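Oxidoreductase, short chain dehydrogenase/reductase family protein (Collinsella aerofaciens ATCC 25986, PDB 5GT9) catalyses the NADPH-dependent reduction of 7-oxolithocholate to ursodeoxycholate, acting as an NADP-dependent 7beta-hydroxysteroid dehydrogenase of a gut bacterium. Local coordinates at the interface of chains A and B. Coordinates in Å, arbitrary orientation; residue numbers count along the deposited sequence, not the author numbering. Chains: chain A/B, Oxidoreductase, short chain dehydrogenase/reductase family protein.

The interface of chains A and B. Residues chain A 197-201, 204, 208; chain B 194, 196-197, 260-261.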
ATOM      1  N   ASN A 197      -5.258  -4.355   3.682  1.00 24.93           N
ATOM      2  CA  ASN A 197      -6.567  -4.764   4.202  1.00 24.60           C
ATOM      3  C   ASN A 197      -7.276  -5.704   3.265  1.00 22.54           C
ATOM      4  O   ASN A 197      -8.481  -5.715   3.265  1.00 24.15           O
ATOM      5  CB  ASN A 197      -7.480  -3.530   4.443  1.00 25.17           C
ATOM      6  CG  ASN A 197      -8.641  -3.805   5.387  1.00 25.69           C
ATOM      7  OD1 ASN A 197      -8.597  -4.714   6.148  1.00 28.70           O
ATOM      8  ND2 ASN A 197      -9.737  -3.028   5.277  1.00 26.71           N
ATOM      9  N   LEU A 198      -6.540  -6.542   2.541  1.00 28.89           N
ATOM     10  CA  LEU A 198      -7.156  -7.680   1.867  1.00 31.11           C
ATOM     11  C   LEU A 198      -7.668  -8.740   2.827  1.00 36.37           C
ATOM     12  O   LEU A 198      -6.950  -9.152   3.724  1.00 44.63           O
ATOM     13  CB  LEU A 198      -6.183  -8.364   0.939  1.00 28.20           C
ATOM     14  CG  LEU A 198      -5.888  -7.575  -0.309  1.00 31.90           C
ATOM     15  CD1 LEU A 198      -4.630  -8.126  -0.983  1.00 31.51           C
ATOM     16  CD2 LEU A 198      -7.079  -7.600  -1.254  1.00 34.22           C
ATOM     17  N   PRO A 199      -8.900  -9.216   2.604  1.00 36.38           N
ATOM     18  CA  PRO A 199      -9.484 -10.210   3.523  1.00 38.26           C
ATOM     19  C   PRO A 199      -8.845 -11.623   3.527  1.00 40.17           C
ATOM     20  O   PRO A 199      -9.115 -12.399   4.451  1.00 48.96           O
ATOM     21  CB  PRO A 199     -10.959 -10.265   3.117  1.00 35.81           C
ATOM     22  CG  PRO A 199     -11.087  -9.522   1.817  1.00 35.99           C
ATOM     23  CD  PRO A 199      -9.874  -8.648   1.651  1.00 36.39           C
ATOM     24  N   GLY A 200      -8.019 -11.974   2.542  1.00 39.55           N
ATOM     25  CA  GLY A 200      -7.488 -13.370   2.424  1.00 38.23           C
ATOM     26  C   GLY A 200      -8.349 -14.285   1.544  1.00 39.43           C
ATOM     27  O   GLY A 200      -7.872 -15.143   0.771  1.00 36.75           O
ATOM     28  N   GLY A 201      -9.648 -14.134   1.703  1.00 30.80           N
ATOM     29  CA  GLY A 201     -10.573 -14.721   0.821  1.00 42.03           C
ATOM     30  C   GLY A 201     -11.197 -16.120   0.927  1.00 47.00           C
ATOM     31  O   GLY A 201     -11.459 -16.623   2.016  1.00 56.71           O
ATOM     32  N   GLY A 204     -10.811 -12.164  -0.657  1.00 20.77           N
ATOM     33  CA  GLY A 204      -9.675 -11.449  -1.229  1.00 20.80           C
ATOM     34  C   GLY A 204      -9.660 -11.508  -2.732  1.00 19.61           C
ATOM     35  O   GLY A 204      -9.513 -10.465  -3.396  1.00 15.00           O
ATOM     36  N   MET A 208     -10.063  -8.488  -5.488  1.00 15.45           N
ATOM     37  CA  MET A 208      -9.053  -8.259  -6.513  1.00 18.74           C
ATOM     38  C   MET A 208      -9.554  -8.314  -7.948  1.00 18.87           C
ATOM     39  O   MET A 208      -8.871  -7.808  -8.819  1.00 18.86           O
ATOM     40  CB  MET A 208      -7.880  -9.233  -6.426  1.00 19.12           C
ATOM     41  CG  MET A 208      -7.086  -9.254  -5.131  1.00 26.96           C
ATOM     42  SD  MET A 208      -6.038  -7.808  -5.011  1.00 28.56           S
ATOM     43  CE  MET A 208      -7.223  -6.609  -4.429  1.00 39.44           C
TER
ATOM     44  N   LEU B 194      -0.897 -14.108   1.575  1.00 19.26           N
ATOM     45  CA  LEU B 194      -1.092 -13.070   0.601  1.00 21.37           C
ATOM     46  C   LEU B 194      -1.462 -13.695  -0.712  1.00 17.94           C
ATOM     47  O   LEU B 194      -2.387 -13.218  -1.398  1.00 20.01           O
ATOM     48  CB  LEU B 194       0.145 -12.203   0.392  1.00 24.31           C
ATOM     49  CG  LEU B 194      -0.043 -11.275  -0.813  1.00 26.47           C
ATOM     50  CD1 LEU B 194      -1.164 -10.284  -0.485  1.00 30.31           C
ATOM     51  CD2 LEU B 194       1.230 -10.561  -1.211  1.00 29.75           C
ATOM     52  N   SER B 196      -2.815 -16.263  -1.524  1.00 22.77           N
ATOM     53  CA  SER B 196      -4.173 -16.801  -1.566  1.00 21.76           C
ATOM     54  C   SER B 196      -5.230 -15.828  -2.116  1.00 19.95           C
ATOM     55  O   SER B 196      -6.255 -16.260  -2.593  1.00 22.16           O
ATOM     56  CB  SER B 196      -4.583 -17.311  -0.166  1.00 24.24           C
ATOM     57  OG  SER B 196      -4.983 -16.277   0.704  1.00 26.09           O
ATOM     58  N   ASN B 197      -5.000 -14.533  -1.999  1.00 20.79           N
ATOM     59  CA  ASN B 197      -5.904 -13.515  -2.511  1.00 18.21           C
ATOM     60  C   ASN B 197      -5.742 -13.299  -4.024  1.00 19.63           C
ATOM     61  O   ASN B 197      -6.518 -12.550  -4.584  1.00 18.62           O
ATOM     62  CB  ASN B 197      -5.587 -12.131  -1.871  1.00 19.77           C
ATOM     63  CG  ASN B 197      -5.878 -12.064  -0.351  1.00 23.26           C
ATOM     64  OD1 ASN B 197      -7.002 -11.834   0.048  1.00 24.85           O
ATOM     65  ND2 ASN B 197      -4.836 -12.204   0.484  1.00 23.98           N
ATOM     66  N   PHE B 260     -13.372  -1.446  -0.382  1.00 14.25           N
ATOM     67  CA  PHE B 260     -13.773  -2.657  -1.064  1.00 16.05           C
ATOM     68  C   PHE B 260     -15.238  -2.983  -0.835  1.00 17.95           C
ATOM     69  O   PHE B 260     -15.838  -3.693  -1.671  1.00 19.08           O
ATOM     70  CB  PHE B 260     -12.991  -3.864  -0.562  1.00 15.22           C
ATOM     71  CG  PHE B 260     -11.510  -3.779  -0.756  1.00 16.65           C
ATOM     72  CD1 PHE B 260     -10.996  -3.180  -1.890  1.00 18.12           C
ATOM     73  CD2 PHE B 260     -10.628  -4.345   0.152  1.00 19.21           C
ATOM     74  CE1 PHE B 260      -9.640  -3.138  -2.095  1.00 20.04           C
ATOM     75  CE2 PHE B 260      -9.241  -4.320  -0.083  1.00 18.99           C
ATOM     76  CZ  PHE B 260      -8.776  -3.681  -1.190  1.00 19.89           C
ATOM     77  N   TYR B 261     -15.830  -2.451   0.254  1.00 14.99           N
ATOM     78  CA  TYR B 261     -17.107  -2.938   0.765  1.00 16.15           C
ATOM     79  C   TYR B 261     -18.181  -1.887   0.813  1.00 16.19           C
ATOM     80  O   TYR B 261     -19.351  -2.165   1.103  1.00 17.79           O
ATOM     81  CB  TYR B 261     -16.896  -3.542   2.195  1.00 16.13           C
ATOM     82  CG  TYR B 261     -15.662  -4.409   2.304  1.00 19.44           C
ATOM     83  CD1 TYR B 261     -15.632  -5.615   1.718  1.00 21.12           C
ATOM     84  CD2 TYR B 261     -14.514  -3.950   2.938  1.00 22.27           C
ATOM     85  CE1 TYR B 261     -14.498  -6.420   1.762  1.00 21.48           C
ATOM     86  CE2 TYR B 261     -13.373  -4.731   2.996  1.00 23.13           C
ATOM     87  CZ  TYR B 261     -13.386  -5.979   2.418  1.00 26.21           C
ATOM     88  OH  TYR B 261     -12.254  -6.779   2.461  1.00 31.60           O
TER
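The ring of B:Phe260 turns its edge to the other subunit: the backbone carbonyl A:Asn197 O lies in the ring plane, 3.7 Å from CE2, and the same CE2 touches the CD2 methyl of A:Leu198. Also at this ring's edge is B:Tyr261 CZ, while CB of B:Phe260 sits over the centre of the tyrosine ring, 3.5 Å above its plane. With one face packed in this way, B:Tyr261 points its phenol tip at the pyrrolidine of A:Pro199; the approach of OH to CG there is too short to be weighed.

The polar half of the contact is built on B:Asn197, which hides 69 Å² beneath chain A. Its CG stands anti to the carbonyl carbon (chi1 -67°) and packs 3.9 Å from both A:Leu198 CB and A:Gly204 CA. The amide reaches the glycine turn of chain A, where OD1 accepts the N-H of A:Gly200 at 2.7 Å. The donor lies in the carbonyl plane on a lone pair, yet the bond is bent, 121° at the hydrogen. On the amide's other branch, ND2 donates to B:Leu194 O at 3.3 Å, from above that carbonyl's plane and off its lone pairs; the oxygen is within 9° of the amide plane, and the bond would help to fix the flip that keeps OD1 toward A:Gly200. An alanine in place of B:Asn197 would probably leave A:Gly200 N without this acceptor and open a gap beside A:Leu198 and A:Gly204. From B:Ser196, OG donates to a lone pair of A:Gly200 O at 3.1 Å, so that both backbone polar groups of this glycine are bound by chain B. The side chains of A:Leu198 and B:Leu194 cross at an angle, their CD1 methyls 4.1 Å apart.

This patch forms part of the homodimer interface, and its centre lies about 21 Å from A:Tyr156, the catalytic tyrosine. Here the loop before helix 203-208 of chain A meets both the C-terminal segment required for activity, through B:Phe260 and B:Tyr261, and the corresponding loop of chain B, through B:Ser196 and B:Asn197; it probably helps hold that segment in position.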